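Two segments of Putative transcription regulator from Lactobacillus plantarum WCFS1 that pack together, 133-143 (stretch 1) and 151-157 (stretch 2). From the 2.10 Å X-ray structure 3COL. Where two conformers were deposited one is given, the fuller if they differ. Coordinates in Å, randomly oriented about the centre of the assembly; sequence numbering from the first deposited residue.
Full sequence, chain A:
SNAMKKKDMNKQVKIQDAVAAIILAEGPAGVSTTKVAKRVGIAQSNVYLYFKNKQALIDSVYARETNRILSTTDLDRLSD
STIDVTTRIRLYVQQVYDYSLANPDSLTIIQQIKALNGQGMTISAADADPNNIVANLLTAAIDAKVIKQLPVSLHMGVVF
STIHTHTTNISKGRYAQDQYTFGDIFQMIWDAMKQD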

# COMPACT_ATOMS: atom_id res chain seq x y z
N ILE A 133 -12.77 13.52 -12.14
CA ILE A 133 -11.92 14.73 -12.12
C ILE A 133 -10.40 14.47 -11.98
O ILE A 133 -9.63 14.94 -12.81
N VAL A 134 -9.98 13.70 -10.99
CA VAL A 134 -8.56 13.38 -10.82
C VAL A 134 -8.04 12.55 -11.99
O VAL A 134 -6.99 12.89 -12.57
N ALA A 135 -8.80 11.52 -12.39
CA ALA A 135 -8.40 10.66 -13.51
C ALA A 135 -8.27 11.48 -14.78
O ALA A 135 -7.29 11.33 -15.52
N ASN A 136 -9.23 12.37 -15.01
CA ASN A 136 -9.18 13.29 -16.14
C ASN A 136 -7.98 14.21 -16.12
O ASN A 136 -7.37 14.48 -17.17
N LEU A 137 -7.63 14.67 -14.93
CA LEU A 137 -6.47 15.55 -14.77
C LEU A 137 -5.20 14.78 -15.16
O LEU A 137 -4.34 15.31 -15.85
N LEU A 138 -5.09 13.54 -14.68
CA LEU A 138 -3.88 12.75 -14.92
C LEU A 138 -3.77 12.37 -16.40
O LEU A 138 -2.71 12.54 -17.00
N THR A 139 -4.86 11.94 -17.02
CA THR A 139 -4.82 11.63 -18.46
C THR A 139 -4.47 12.84 -19.32
O THR A 139 -3.67 12.74 -20.29
N ALA A 140 -5.02 14.00 -18.96
CA ALA A 140 -4.68 15.25 -19.65
C ALA A 140 -3.19 15.57 -19.51
O ALA A 140 -2.54 15.93 -20.48
N ALA A 141 -2.64 15.34 -18.31
CA ALA A 141 -1.22 15.53 -18.06
C ALA A 141 -0.37 14.52 -18.86
O ALA A 141 0.72 14.85 -19.35
N ILE A 142 -0.86 13.30 -18.97
CA ILE A 142 -0.20 12.29 -19.78
C ILE A 142 -0.22 12.72 -21.26
O ILE A 142 0.81 12.74 -21.90
N ASP A 143 -1.39 13.10 -21.77
CA ASP A 143 -1.48 13.57 -23.16
C ASP A 143 -0.57 14.76 -23.48
O ASP A 143 -0.05 14.85 -24.60
N PRO A 151 0.36 4.04 -16.73
CA PRO A 151 -1.03 3.97 -16.33
C PRO A 151 -1.36 4.93 -15.21
O PRO A 151 -0.54 5.21 -14.30
N VAL A 152 -2.58 5.43 -15.27
CA VAL A 152 -3.08 6.31 -14.24
C VAL A 152 -2.93 5.66 -12.87
O VAL A 152 -2.66 6.34 -11.91
N SER A 153 -3.09 4.34 -12.79
CA SER A 153 -3.04 3.64 -11.49
C SER A 153 -1.63 3.69 -10.90
O SER A 153 -1.48 3.65 -9.67
N LEU A 154 -0.61 3.78 -11.76
CA LEU A 154 0.78 3.89 -11.28
C LEU A 154 1.11 5.27 -10.69
O LEU A 154 1.80 5.37 -9.68
N HIS A 155 0.63 6.31 -11.35
CA HIS A 155 0.66 7.68 -10.85
C HIS A 155 -0.10 7.86 -9.53
O HIS A 155 0.45 8.41 -8.56
N MSE A 156 -1.36 7.41 -9.52
CA MSE A 156 -2.18 7.34 -8.29
C MSE A 156 -1.45 6.59 -7.18
O MSE A 156 -1.39 7.03 -6.04
N GLY A 157 -0.90 5.44 -7.54
CA GLY A 157 -0.20 4.53 -6.61
C GLY A 157 0.99 5.17 -5.92
O GLY A 157 1.14 5.04 -4.69

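Stretch 1 is helical throughout, and stretch 2 begins a second helix just after Pro 151, which occupies the N-cap position. The two axes cross at 110° and come no closer than 10.4 Å, so the side chains must bridge the gap, without any hydrogen bond between the stretches. The contact is a small one of apolar bumps and hollows, burying 318 Å².

From the first helix, Val 134, Leu 138 and Ile 142 point toward the partner. Their spacing of four residues, a little more than one helical turn, lines them up as a ridge along one side. Val 152 and His 155 point toward this ridge from the second helix, while the CA-to-CB bond of Met 156, a selenomethionine, points sideways and its chain then bends inward.

Leu 138 is the central bump. With chi1 m and chi2 t, it extends CD1 into a hollow lined by three residues of the second helix: Leu 138 CD1 lies 4.0 Å from Val 152 CG1, 4.3 Å from His 155 CB and 3.8 Å from Met 156 SE. Leucine suits this place because its chain carries a terminal methyl far enough out to sit among three neighbours. The backbones also approach here, with Leu 138 CA 6.5 Å from Val 152 CA.

Val 152, in rotamer t, is the most heavily covered residue of the contact. Its short forked side chain fits the close backbone approach: while CG1 meets Leu 138, Val 152 CG2 sits 3.7 Å from Thr 139 CG2 and 4.1 Å from Ile 142 CD1. Thr 139, in rotamer p, lies at the exposed margin, where its methyl can meet valine while Thr 139 OG1 stands 3.2 Å from Asn 136 O of its own helix.

Ile 142 (m, t) uses its longer arm to reach back across the gap. Ile 142 CD1 also comes 4.1 Å from His 155 ND1, approaching the imidazole ring obliquely. His 155, with chi1 m, thus offers both CB and its ring to the apolar ridge, and its NE2 is hydrogen-bonded elsewhere in the structure, which makes burial of a polar ring less costly.

At the other end of the ridge, Met 156 adopts m, m, m, a curled shape that lays SE against both Val 134 and Leu 138. Met 156 SE is 3.8 Å from Val 134 CG1 and 3.8 Å from Leu 138 CD1. Val 134, in rotamer t, is compact, and the longer selenomethionine side chain covers most of the distance between them.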

# COMPACT_ATOMS: atom_id res chain seq x y z
CB ILE A 133 -12.42 15.74 -11.06
CG1 ILE A 133 -13.78 16.30 -11.50
CG2 ILE A 133 -11.36 16.87 -10.77
CD1 ILE A 133 -14.61 16.91 -10.38
CB VAL A 134 -8.27 12.69 -9.43
CG1 VAL A 134 -6.80 12.23 -9.32
CG2 VAL A 134 -8.67 13.67 -8.28
CB ALA A 135 -9.38 9.48 -13.70
CB ASN A 136 -10.48 14.11 -16.24
CG ASN A 136 -11.67 13.27 -16.73
OD1 ASN A 136 -11.57 12.04 -16.83
ND2 ASN A 136 -12.78 13.93 -17.04
CB LEU A 137 -6.35 16.03 -13.32
CG LEU A 137 -5.11 16.79 -12.82
CD1 LEU A 137 -4.80 17.99 -13.74
CD2 LEU A 137 -5.33 17.24 -11.34
CB LEU A 138 -3.80 11.53 -13.97
CG LEU A 138 -3.68 11.93 -12.50
CD1 LEU A 138 -3.56 10.74 -11.61
CD2 LEU A 138 -2.47 12.80 -12.28
CB THR A 139 -6.12 10.91 -18.98
OG1 THR A 139 -7.25 11.79 -18.87
CG2 THR A 139 -6.41 9.71 -18.14
CB ALA A 140 -5.54 16.40 -19.13
CB ALA A 141 -0.92 15.44 -16.53
CB ILE A 142 -0.81 10.88 -19.58
CG1 ILE A 142 -0.44 10.34 -18.21
CG2 ILE A 142 -0.33 9.90 -20.64
CD1 ILE A 142 -1.36 9.24 -17.72
CB ASP A 143 -2.93 13.89 -23.54
CG ASP A 143 -3.10 14.19 -25.04
OD1 ASP A 143 -2.76 13.33 -25.90
OD2 ASP A 143 -3.58 15.31 -25.34
CB PRO A 151 -1.22 2.52 -15.86
CG PRO A 151 -0.07 1.76 -16.44
CD PRO A 151 1.06 2.74 -16.58
CB VAL A 152 -4.53 6.68 -14.52
CG1 VAL A 152 -5.12 7.41 -13.30
CG2 VAL A 152 -4.59 7.54 -15.76
CB SER A 153 -3.49 2.16 -11.64
OG SER A 153 -2.69 1.49 -12.60
CB LEU A 154 1.81 3.55 -12.36
CG LEU A 154 2.00 2.12 -12.88
CD1 LEU A 154 3.49 1.81 -13.22
CD2 LEU A 154 1.51 1.14 -11.97
CB HIS A 155 0.12 8.63 -11.91
CG HIS A 155 1.08 8.85 -13.05
ND1 HIS A 155 0.86 8.39 -14.33
CD2 HIS A 155 2.28 9.48 -13.08
CE1 HIS A 155 1.88 8.73 -15.11
NE2 HIS A 155 2.75 9.40 -14.36
CB MSE A 156 -3.50 6.63 -8.58
CG MSE A 156 -4.50 7.47 -9.37
SE MSE A 156 -4.90 9.11 -8.39
CE MSE A 156 -6.04 8.38 -6.98